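Local coordinates for protein homoprotocatechuate 2,3-dioxygenase (Brevibacterium fuscum, PDB 4Z6M) that cleaves the aromatic ring of homoprotocatechuate with molecular oxygen, working as an extradiol dioxygenase at a mononuclear iron(II) centre, at residues P13-C18 against M77-R82; H155-T160 against L212-F217; R176-I181 against W192-G197; G197-T202 against Q271-G276. The protein carries 1 engineered substitution. All blocks are in the same frame, centred on the assembly; numbering follows the deposited sequence. Where two conformers were deposited one is given.

Contact 1 of 4, residues P13-C18 against M77-R82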
# COMPACT_ATOMS: atom_id res chain seq x y z
N PRO A 13 23.74 -32.39 4.71
CA PRO A 13 24.18 -31.28 3.88
C PRO A 13 23.66 -29.98 4.47
O PRO A 13 22.58 -29.96 5.03
CB PRO A 13 23.50 -31.55 2.53
CG PRO A 13 22.26 -32.29 2.91
CD PRO A 13 22.72 -33.20 4.01
N ASP A 14 24.44 -28.91 4.34
CA ASP A 14 24.06 -27.57 4.77
C ASP A 14 23.16 -27.00 3.71
O ASP A 14 23.64 -26.51 2.67
CB ASP A 14 25.30 -26.71 5.00
CG ASP A 14 24.97 -25.32 5.50
OD1 ASP A 14 23.77 -24.97 5.49
OD2 ASP A 14 25.91 -24.56 5.87
N ILE A 15 21.86 -27.01 3.98
CA ILE A 15 20.87 -26.51 3.05
C ILE A 15 20.68 -25.00 3.27
O ILE A 15 20.42 -24.56 4.40
CB ILE A 15 19.54 -27.25 3.21
CG1 ILE A 15 19.70 -28.75 2.87
CG2 ILE A 15 18.43 -26.60 2.39
CD1 ILE A 15 18.64 -29.62 3.52
N LEU A 16 20.75 -24.23 2.19
CA LEU A 16 20.51 -22.79 2.27
C LEU A 16 19.03 -22.42 2.29
O LEU A 16 18.60 -21.57 3.08
CB LEU A 16 21.18 -22.10 1.09
CG LEU A 16 22.69 -22.22 0.95
CD1 LEU A 16 23.11 -21.73 -0.44
CD2 LEU A 16 23.37 -21.43 2.07
N ARG A 17 18.27 -22.98 1.36
CA ARG A 17 16.92 -22.49 1.04
C ARG A 17 16.31 -23.38 -0.01
O ARG A 17 17.02 -24.04 -0.77
CB ARG A 17 16.93 -21.05 0.50
CG ARG A 17 17.83 -20.84 -0.71
CD ARG A 17 17.46 -19.57 -1.43
NE ARG A 17 18.37 -19.22 -2.52
CZ ARG A 17 17.98 -18.62 -3.65
NH1 ARG A 17 18.88 -18.28 -4.56
NH2 ARG A 17 16.71 -18.34 -3.87
N CYS A 18 14.99 -23.33 -0.10
CA CYS A 18 14.33 -23.74 -1.32
C CYS A 18 14.81 -22.89 -2.49
O CYS A 18 15.10 -21.71 -2.34
CB CYS A 18 12.82 -23.67 -1.20
SG CYS A 18 12.12 -22.03 -0.96
N MET A 77 11.68 -31.08 -6.38
CA MET A 77 11.75 -29.90 -5.53
C MET A 77 13.18 -29.74 -5.07
O MET A 77 13.75 -30.66 -4.49
CB MET A 77 10.74 -29.99 -4.37
CG MET A 77 10.70 -31.28 -3.63
SD MET A 77 9.20 -31.54 -2.63
CE MET A 77 8.94 -30.03 -1.99
N ALA A 78 13.79 -28.60 -5.42
CA ALA A 78 15.22 -28.42 -5.32
C ALA A 78 15.57 -27.44 -4.23
O ALA A 78 14.96 -26.35 -4.14
CB ALA A 78 15.81 -27.95 -6.64
N PHE A 79 16.58 -27.81 -3.45
CA PHE A 79 17.16 -26.96 -2.42
C PHE A 79 18.61 -26.69 -2.77
O PHE A 79 19.33 -27.59 -3.18
CB PHE A 79 17.11 -27.68 -1.07
CG PHE A 79 15.73 -28.02 -0.63
CD1 PHE A 79 14.97 -27.14 0.10
CD2 PHE A 79 15.16 -29.25 -0.96
CE1 PHE A 79 13.68 -27.44 0.51
CE2 PHE A 79 13.86 -29.57 -0.55
CZ PHE A 79 13.11 -28.66 0.17
N ARG A 80 19.02 -25.42 -2.65
CA ARG A 80 20.42 -25.08 -2.81
C ARG A 80 21.18 -25.33 -1.51
O ARG A 80 20.67 -25.04 -0.42
CB ARG A 80 20.60 -23.66 -3.29
CG ARG A 80 21.96 -23.41 -3.90
CD ARG A 80 22.14 -22.03 -4.49
NE ARG A 80 23.38 -21.97 -5.22
CZ ARG A 80 24.12 -20.90 -5.43
NH1 ARG A 80 23.75 -19.70 -5.00
NH2 ARG A 80 25.26 -21.03 -6.08
N VAL A 81 22.37 -25.90 -1.64
CA VAL A 81 23.26 -26.16 -0.53
C VAL A 81 24.45 -25.20 -0.53
O VAL A 81 24.71 -24.51 -1.53
CB VAL A 81 23.73 -27.62 -0.49
CG1 VAL A 81 22.55 -28.53 -0.32
CG2 VAL A 81 24.53 -28.01 -1.72
N ARG A 82 25.16 -25.13 0.58
CA ARG A 82 26.11 -24.02 0.80
C ARG A 82 27.36 -24.13 -0.06
O ARG A 82 27.89 -23.11 -0.49
CB ARG A 82 26.50 -23.92 2.26
CG ARG A 82 27.39 -22.71 2.55
CD ARG A 82 27.59 -22.46 4.03
NE ARG A 82 26.35 -22.01 4.64
CZ ARG A 82 25.88 -20.76 4.56
NH1 ARG A 82 26.57 -19.80 3.95
NH2 ARG A 82 24.73 -20.45 5.15
O HOH W 1 23.05 -22.50 6.03

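Contact 2 of 4, residues H155-T160 against L212-F217. With FE2 (Fe (II) ion), chain E.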
# COMPACT_ATOMS: atom_id res chain seq x y z
N HIS A 155 8.60 -20.98 -0.60
CA HIS A 155 8.58 -22.29 0.01
C HIS A 155 7.83 -23.31 -0.83
O HIS A 155 7.13 -22.97 -1.79
CB HIS A 155 7.94 -22.24 1.43
CG HIS A 155 6.48 -21.83 1.47
ND1 HIS A 155 6.08 -20.53 1.66
CD2 HIS A 155 5.35 -22.57 1.44
CE1 HIS A 155 4.76 -20.49 1.73
NE2 HIS A 155 4.29 -21.72 1.60
N PHE A 156 7.97 -24.57 -0.43
CA PHE A 156 7.14 -25.67 -0.87
C PHE A 156 6.24 -26.12 0.25
O PHE A 156 6.51 -25.86 1.43
CB PHE A 156 8.02 -26.87 -1.27
CG PHE A 156 9.17 -26.53 -2.19
CD1 PHE A 156 8.97 -25.87 -3.41
CD2 PHE A 156 10.47 -26.89 -1.84
CE1 PHE A 156 10.03 -25.62 -4.25
CE2 PHE A 156 11.53 -26.62 -2.68
CZ PHE A 156 11.31 -25.98 -3.86
N ASN A 157 5.19 -26.86 -0.09
CA ASN A 157 4.35 -27.50 0.91
C ASN A 157 3.97 -28.89 0.39
O ASN A 157 3.49 -29.01 -0.73
CB ASN A 157 3.12 -26.64 1.22
CG ASN A 157 2.30 -27.18 2.37
OD1 ASN A 157 1.83 -28.32 2.34
ND2 ASN A 157 2.12 -26.35 3.40
N GLN A 158 4.25 -29.91 1.21
CA GLN A 158 4.12 -31.34 0.87
C GLN A 158 2.98 -31.97 1.64
O GLN A 158 2.85 -31.75 2.84
CB GLN A 158 5.41 -32.03 1.27
CG GLN A 158 6.66 -31.46 0.63
CD GLN A 158 7.93 -32.03 1.18
OE1 GLN A 158 8.88 -31.33 1.49
NE2 GLN A 158 7.95 -33.34 1.32
N VAL A 159 2.17 -32.79 0.97
CA VAL A 159 1.17 -33.59 1.66
C VAL A 159 1.76 -34.97 1.96
O VAL A 159 2.24 -35.66 1.05
CB VAL A 159 -0.12 -33.75 0.83
CG1 VAL A 159 -1.19 -34.43 1.67
CG2 VAL A 159 -0.64 -32.44 0.26
N THR A 160 1.67 -35.37 3.22
CA THR A 160 2.27 -36.62 3.68
C THR A 160 1.36 -37.19 4.79
O THR A 160 0.78 -36.44 5.56
CB THR A 160 3.74 -36.41 4.15
OG1 THR A 160 4.43 -37.66 4.22
CG2 THR A 160 3.83 -35.71 5.49
N LEU A 212 2.30 -33.02 -3.85
CA LEU A 212 2.75 -31.65 -3.66
C LEU A 212 1.54 -30.78 -3.43
O LEU A 212 0.66 -30.66 -4.29
CB LEU A 212 3.55 -31.15 -4.88
CG LEU A 212 3.93 -29.66 -4.86
CD1 LEU A 212 5.01 -29.46 -3.83
CD2 LEU A 212 4.33 -29.17 -6.24
N HIS A 213 1.50 -30.11 -2.27
CA HIS A 213 0.38 -29.24 -2.00
C HIS A 213 0.48 -27.92 -2.77
O HIS A 213 -0.45 -27.55 -3.49
CB HIS A 213 0.21 -28.96 -0.51
CG HIS A 213 -1.13 -28.41 -0.18
ND1 HIS A 213 -1.48 -27.10 -0.42
CD2 HIS A 213 -2.25 -29.02 0.29
CE1 HIS A 213 -2.75 -26.93 -0.11
NE2 HIS A 213 -3.23 -28.07 0.34
N HIS A 214 1.62 -27.23 -2.65
CA HIS A 214 1.83 -25.99 -3.42
C HIS A 214 3.26 -25.58 -3.48
O HIS A 214 4.10 -26.10 -2.74
CB HIS A 214 0.98 -24.83 -2.87
CG HIS A 214 1.18 -24.51 -1.42
ND1 HIS A 214 0.41 -25.05 -0.42
CD2 HIS A 214 2.00 -23.63 -0.81
CE1 HIS A 214 0.76 -24.52 0.75
NE2 HIS A 214 1.75 -23.68 0.53
N VAL A 215 3.52 -24.64 -4.40
CA VAL A 215 4.74 -23.85 -4.43
C VAL A 215 4.31 -22.42 -4.13
O VAL A 215 3.31 -21.97 -4.68
CB VAL A 215 5.39 -23.92 -5.83
CG1 VAL A 215 6.65 -23.08 -5.89
CG2 VAL A 215 5.68 -25.36 -6.21
N ALA A 216 5.08 -21.71 -3.31
CA ALA A 216 4.76 -20.35 -2.91
C ALA A 216 5.78 -19.34 -3.37
O ALA A 216 6.99 -19.55 -3.18
CB ALA A 216 4.64 -20.26 -1.40
N PHE A 217 5.27 -18.24 -3.94
CA PHE A 217 6.07 -17.09 -4.30
C PHE A 217 5.66 -15.89 -3.46
O PHE A 217 4.51 -15.75 -3.10
CB PHE A 217 5.86 -16.73 -5.77
CG PHE A 217 6.47 -17.71 -6.72
CD1 PHE A 217 5.73 -18.80 -7.16
CD2 PHE A 217 7.77 -17.53 -7.18
CE1 PHE A 217 6.29 -19.71 -8.03
CE2 PHE A 217 8.33 -18.44 -8.05
CZ PHE A 217 7.59 -19.53 -8.47
FE FE2 E . 2.19 -22.21 2.13
O HOH W 2 2.99 -23.59 3.59
O HOH W 3 2.11 -20.57 3.53
O HOH W 4 0.21 -22.69 2.98

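Contact 3 of 4, residues R176-I181 against W192-G197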
# COMPACT_ATOMS: atom_id res chain seq x y z
N ARG A 176 14.31 -26.46 10.87
CA ARG A 176 13.86 -26.12 12.22
C ARG A 176 12.37 -25.79 12.17
O ARG A 176 11.93 -24.95 11.38
CB ARG A 176 14.66 -24.91 12.73
CG ARG A 176 16.20 -25.07 12.65
CD ARG A 176 16.86 -24.15 11.60
NE ARG A 176 18.33 -24.08 11.72
CZ ARG A 176 19.15 -23.40 10.89
NH1 ARG A 176 18.67 -22.71 9.84
NH2 ARG A 176 20.46 -23.41 11.11
N VAL A 177 11.60 -26.45 13.03
CA VAL A 177 10.16 -26.22 13.07
C VAL A 177 9.89 -24.86 13.66
O VAL A 177 10.49 -24.46 14.66
CB VAL A 177 9.43 -27.33 13.84
CG1 VAL A 177 7.95 -27.00 14.03
CG2 VAL A 177 9.60 -28.64 13.08
N THR A 178 8.98 -24.15 13.02
CA THR A 178 8.55 -22.83 13.47
C THR A 178 7.17 -22.89 14.04
O THR A 178 6.96 -22.41 15.14
CB THR A 178 8.63 -21.84 12.30
OG1 THR A 178 7.92 -22.37 11.18
CG2 THR A 178 10.06 -21.62 11.95
N GLU A 179 6.21 -23.44 13.30
CA GLU A 179 4.84 -23.55 13.77
C GLU A 179 4.26 -24.91 13.44
O GLU A 179 4.75 -25.60 12.55
CB GLU A 179 3.97 -22.46 13.13
CG GLU A 179 4.54 -21.05 13.35
CD GLU A 179 3.50 -19.95 13.29
OE1 GLU A 179 2.38 -20.20 13.69
OE2 GLU A 179 3.83 -18.81 12.85
N ASP A 180 3.22 -25.30 14.16
CA ASP A 180 2.50 -26.55 13.87
C ASP A 180 1.07 -26.46 14.34
O ASP A 180 0.68 -25.50 15.03
CB ASP A 180 3.26 -27.76 14.41
CG ASP A 180 3.30 -27.87 15.90
OD1 ASP A 180 3.01 -26.93 16.63
OD2 ASP A 180 3.73 -28.92 16.37
N ILE A 181 0.29 -27.45 13.89
CA ILE A 181 -1.11 -27.55 14.29
C ILE A 181 -1.32 -28.94 14.88
O ILE A 181 -1.01 -29.93 14.24
CB ILE A 181 -2.06 -27.35 13.08
CG1 ILE A 181 -1.95 -25.92 12.54
CG2 ILE A 181 -3.50 -27.67 13.45
CD1 ILE A 181 -2.72 -25.67 11.26
N TRP A 192 5.51 -26.60 9.93
CA TRP A 192 6.24 -25.66 9.08
C TRP A 192 7.68 -25.64 9.52
O TRP A 192 7.94 -25.68 10.69
CB TRP A 192 5.63 -24.27 9.24
CG TRP A 192 4.30 -24.06 8.57
CD1 TRP A 192 4.09 -23.34 7.44
CD2 TRP A 192 3.00 -24.52 8.99
NE1 TRP A 192 2.77 -23.33 7.12
CE2 TRP A 192 2.08 -24.06 8.05
CE3 TRP A 192 2.54 -25.27 10.07
CZ2 TRP A 192 0.72 -24.33 8.14
CZ3 TRP A 192 1.19 -25.50 10.17
CH2 TRP A 192 0.29 -25.05 9.20
N MET A 193 8.63 -25.60 8.59
CA MET A 193 10.03 -25.69 8.99
C MET A 193 10.95 -25.00 8.00
O MET A 193 10.68 -24.95 6.81
CB MET A 193 10.46 -27.14 9.18
CG MET A 193 10.20 -28.01 7.98
SD MET A 193 8.53 -28.75 7.90
CE MET A 193 8.69 -29.96 9.23
N HIS A 194 12.06 -24.49 8.50
CA HIS A 194 12.88 -23.57 7.71
C HIS A 194 14.37 -23.85 7.79
O HIS A 194 14.87 -24.46 8.72
CB HIS A 194 12.64 -22.12 8.16
CG HIS A 194 13.47 -21.71 9.34
ND1 HIS A 194 14.64 -21.02 9.20
CD2 HIS A 194 13.32 -21.91 10.68
CE1 HIS A 194 15.19 -20.83 10.38
NE2 HIS A 194 14.40 -21.33 11.29
N ARG A 195 15.06 -23.33 6.78
CA ARG A 195 16.50 -23.16 6.77
C ARG A 195 16.89 -21.69 6.67
O ARG A 195 17.75 -21.24 7.43
CB ARG A 195 17.15 -23.95 5.63
CG ARG A 195 17.11 -25.46 5.87
CD ARG A 195 18.00 -25.93 7.01
NE ARG A 195 19.40 -25.65 6.77
CZ ARG A 195 20.37 -25.81 7.65
NH1 ARG A 195 20.12 -26.26 8.87
NH2 ARG A 195 21.61 -25.52 7.30
N LYS A 196 16.24 -20.91 5.79
CA LYS A 196 16.71 -19.54 5.47
C LYS A 196 16.33 -18.36 6.37
O LYS A 196 16.70 -17.22 6.09
CB LYS A 196 16.30 -19.15 4.05
CG LYS A 196 14.81 -18.86 3.85
CD LYS A 196 14.51 -18.65 2.37
CE LYS A 196 13.05 -18.34 2.12
NZ LYS A 196 12.20 -19.47 2.58
N GLY A 197 15.58 -18.61 7.43
CA GLY A 197 15.29 -17.53 8.39
C GLY A 197 13.98 -16.80 8.13
O GLY A 197 13.76 -15.71 8.64

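Contact 4 of 4, residues G197-T202 against Q271-G276. Engineered in segment 197-202: Gln200 (natural residue His).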
# COMPACT_ATOMS: atom_id res chain seq x y z
N GLY A 197 15.58 -18.61 7.43
CA GLY A 197 15.29 -17.53 8.39
C GLY A 197 13.98 -16.80 8.13
O GLY A 197 13.76 -15.71 8.64
N THR A 198 13.11 -17.46 7.38
CA THR A 198 11.70 -17.13 7.28
C THR A 198 10.90 -18.28 7.91
O THR A 198 11.46 -19.23 8.43
CB THR A 198 11.27 -16.91 5.81
OG1 THR A 198 11.33 -18.15 5.10
CG2 THR A 198 12.14 -15.87 5.10
N VAL A 199 9.59 -18.20 7.89
CA VAL A 199 8.78 -19.21 8.58
C VAL A 199 9.00 -20.62 8.01
O VAL A 199 8.94 -21.61 8.74
CB VAL A 199 7.31 -18.81 8.63
CG1 VAL A 199 6.42 -19.93 9.13
CG2 VAL A 199 7.18 -17.58 9.53
N GLN A 200 9.26 -20.71 6.70
CA GLN A 200 9.29 -21.99 6.05
C GLN A 200 10.14 -21.98 4.77
O GLN A 200 10.17 -21.00 4.03
CB GLN A 200 7.86 -22.45 5.75
CG GLN A 200 7.08 -21.38 5.01
CD GLN A 200 5.63 -21.72 4.85
OE1 GLN A 200 5.28 -22.86 4.56
NE2 GLN A 200 4.76 -20.72 5.03
N ASP A 201 10.80 -23.11 4.55
CA ASP A 201 11.28 -23.52 3.23
C ASP A 201 10.52 -24.70 2.68
O ASP A 201 10.32 -24.80 1.46
CB ASP A 201 12.78 -23.84 3.26
CG ASP A 201 13.62 -22.59 3.30
OD1 ASP A 201 13.68 -21.89 2.22
OD2 ASP A 201 14.20 -22.28 4.38
N THR A 202 10.10 -25.60 3.58
CA THR A 202 9.11 -26.57 3.22
C THR A 202 8.19 -26.75 4.41
O THR A 202 8.41 -26.19 5.48
CB THR A 202 9.70 -27.90 2.68
OG1 THR A 202 8.66 -28.59 1.97
CG2 THR A 202 10.30 -28.75 3.79
N GLN A 271 5.16 -11.14 3.95
CA GLN A 271 5.23 -10.49 5.27
C GLN A 271 5.05 -11.43 6.45
O GLN A 271 4.44 -11.10 7.45
CB GLN A 271 4.33 -9.27 5.34
CG GLN A 271 4.86 -8.17 4.45
CD GLN A 271 3.86 -7.08 4.14
OE1 GLN A 271 3.02 -6.74 4.97
NE2 GLN A 271 3.95 -6.51 2.95
N ASP A 272 5.68 -12.61 6.35
CA ASP A 272 5.97 -13.39 7.55
C ASP A 272 7.17 -12.78 8.29
O ASP A 272 7.61 -11.68 7.98
CB ASP A 272 6.13 -14.87 7.20
CG ASP A 272 7.40 -15.19 6.40
OD1 ASP A 272 8.06 -14.26 5.90
OD2 ASP A 272 7.67 -16.41 6.25
N TYR A 273 7.66 -13.49 9.31
CA TYR A 273 8.59 -12.93 10.29
C TYR A 273 9.93 -13.68 10.28
O TYR A 273 10.07 -14.74 9.67
CB TYR A 273 7.93 -12.92 11.69
CG TYR A 273 7.46 -14.28 12.15
CD1 TYR A 273 8.32 -15.14 12.83
CD2 TYR A 273 6.17 -14.72 11.90
CE1 TYR A 273 7.91 -16.39 13.25
CE2 TYR A 273 5.74 -15.98 12.31
CZ TYR A 273 6.63 -16.81 12.98
OH TYR A 273 6.25 -18.08 13.38
N TYR A 274 10.90 -13.09 10.96
CA TYR A 274 12.27 -13.60 11.06
C TYR A 274 12.38 -14.74 12.05
O TYR A 274 11.96 -14.63 13.22
CB TYR A 274 13.21 -12.45 11.45
CG TYR A 274 14.61 -12.92 11.91
CD1 TYR A 274 15.60 -13.23 10.99
CD2 TYR A 274 14.91 -13.03 13.25
CE1 TYR A 274 16.86 -13.66 11.41
CE2 TYR A 274 16.17 -13.43 13.68
CZ TYR A 274 17.14 -13.76 12.75
OH TYR A 274 18.37 -14.21 13.15
N THR A 275 13.00 -15.83 11.59
CA THR A 275 13.12 -17.04 12.39
C THR A 275 14.57 -17.50 12.59
O THR A 275 14.81 -18.61 13.05
CB THR A 275 12.38 -18.18 11.69
OG1 THR A 275 13.04 -18.36 10.43
CG2 THR A 275 10.87 -17.87 11.54
N GLY A 276 15.53 -16.67 12.19
CA GLY A 276 16.93 -17.10 12.10
C GLY A 276 17.64 -17.33 13.39
O GLY A 276 18.71 -17.92 13.38
O HOH W 5 8.67 -18.42 4.76

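Contact 1 of 4, residues P13-C18 against M77-R82
Leu16 pushes its forked end into the hollow between the backbone of Val81 and the bent side chain of Arg82. One prong, Leu16 CD1, comes 3.4 Å from Val81 O. The other, Leu16 CD2, sits over one face of the Arg82 guanidinium, off its centre and 3.5 Å from NH2. A bend at chi3 (-69°) swings Arg82 NE back toward Asp14, where a salt bridge of 2.9 Å joins NE to Asp14 OD2. Asp14 OD2 lies close to the guanidinium plane, while NE approaches the carboxylate from above its plane. Water 1 ties Asp14 OD1 to Arg82 NH2 as a second link. The case illustrates what a beta bulge does in an antiparallel pair: between Ile15 and Arg17 the register slips by one residue, and the extra one, Leu16, turns into the partner strand while its N still bonds to Arg80 O at 2.7 Å. Phe79 supplies another bump, touched from both sides of the bulge in sequence: Ile15 CG2 lies 3.9 Å from Phe79 CB, and Cys18 CA 3.7 Å from Phe79 CD1. Asp277 of the second subunit takes salt bridges from both Arg17 and Arg80. Strands 15-25 and 73-81 are neighbours inside a mixed sheet; helix 84-96 packs on Pro13 and Val81, strand 125-129 on Ile15 and strand 152-160 on Cys18.

Contact 2 of 4, residues H155-T160 against L212-F217
Ala216 and Asn157 each press a CB against the flat of an iron-binding histidine, and here the packing is tightest. Ala216 CB stands 3.3 Å from the centroid of the His155 ring and Asn157 CB 3.4 Å from that of His214, both CH-pi contacts over a face. The two histidines carry CG between backbone N and carbonyl carbon (chi1 64° and 57°), and their rings meet rim to rim, each NE2 binding the iron at 2.2 Å. A classic beta bulge lies beside the ligands: His213 and His214 are set against the single Asn157, whose O accepts from both N atoms on the same face of its plane. His214 ND1 donates to His213 ND1 at 2.8 Å, and His213 NE2 in turn bonds to Trp304 O, a second shell that fixes the rotation of the ligand ring. Elsewhere the fit is looser. His155 N reaches Ala216 O by a weak 3.4 Å bond, and Phe156 CD1 stays 4.4 Å from Val215 CG2. The iron also carries three waters, one of them accepting from Asn157 ND2. Glu267 completes the two-histidine, one-carboxylate facial triad; the three water positions are probably where catechol and oxygen bind, as in related extradiol dioxygenases.

Contact 3 of 4, residues R176-I181 against W192-G197
Arg176 and His194 form an antiparallel hydrogen-bonded pair, N to O in both directions, on strands whose short axes approach to 4.4 Å at 143°. Their side chains also meet: an unusual chi2 of 111° in Arg176 carries CD over one face of the His194 ring, 4.1 Å from its centroid. Farther out, the Arg176 guanidinium lies flat on that of Arg195, the planes only 17° apart and Arg195 NH1 3.6 Å above the centre of its partner. Such like-charged stacking is probably eased by Asp14, which makes a salt bridge to Arg195 NH2, while Ile15 O accepts from Arg195 NE. The two strands, 176-182 and 188-194, make a beta hairpin in the second glyoxalase-type half of the chain, the half that houses the iron. On one face of the hairpin Val177 CG2 touches Met193 CE at 4.2 Å, and helix 163-172 packs against both residues. Thr178 CG2 approaches His194 CD2 to 3.5 Å, while the Thr178 hydroxyl bonds to Val199 O. Trp192 is met at its edge: Ile181 CD1 lies 3.7 Å from Trp192 CH2, and Glu179 O, which accepts from Trp192 N, is 3.3 Å from CE3. The side chain of Trp192 is about 5 Å from the bound iron(II) ion at the nearest atoms, and Val250 packs against the indole.

Contact 4 of 4, residues G197-T202 against Q271-G276
Thr275 holds OG1 between its backbone N and carbonyl carbon (chi1 62°), and the hydroxyl donates to Thr198 O at 2.7 Å; Asp272 places CG likewise (chi1 70°), bringing its carboxylate to Val199. These are irregular loops beside the iron-bearing glyoxalase-type sheet, one after strand 188-194 and the other after strand 265-270, which carries the iron ligand Glu267. They show how loops without strand pairing can be joined mainly by side chains that bond to backbone groups, with one backbone-to-backbone bond. Val199 N bonds to Asp272 OD2 at 3.1 Å, from above the carboxylate plane, and Tyr269 OH bonds to the same oxygen. Val199 CG2, anti to the carbonyl carbon, lies over one face of the Tyr273 ring, 3.7 Å from the centroid and nearest CE2; the phenol OH beyond it bonds to Glu179. Thr275 N donates to Gly197 O at 3.0 Å, coming from well above the carbonyl plane. Gly197 and Gly276 come within 4.1 Å of each other between CA atoms. Arg137 of the second subunit bonds to Tyr274 O, and His139 of that subunit meets the Tyr273 ring edge-to-face. Gln200, an engineered replacement for histidine, packs on His155 and Trp192; its backbone N donates to water 5 at 3.1 Å, and that water donates to Asp272 OD2 at 2.7 Å.

In the fold
Along the chain contact 1 closes before the others open; contact 3 is nested within the loop closed by contact 2, and contact 4 crosses contact 2. Contact 1 lies in the first mixed sheet, contacts 2 and 3 in the second, and contact 4 joins loops flanking it. Contacts 3 and 4 share Gly197, and their centres are about 7 Å apart; the centre of contact 2 lies about 13 Å from that of contact 3. Cys18 and Met77 pack on Phe156, bringing the two sheets together behind the strand that carries His155. A metal site can thus draw on one half of a duplicated fold while the other backs it. Contacts 1, 3 and 4 reach the second subunit.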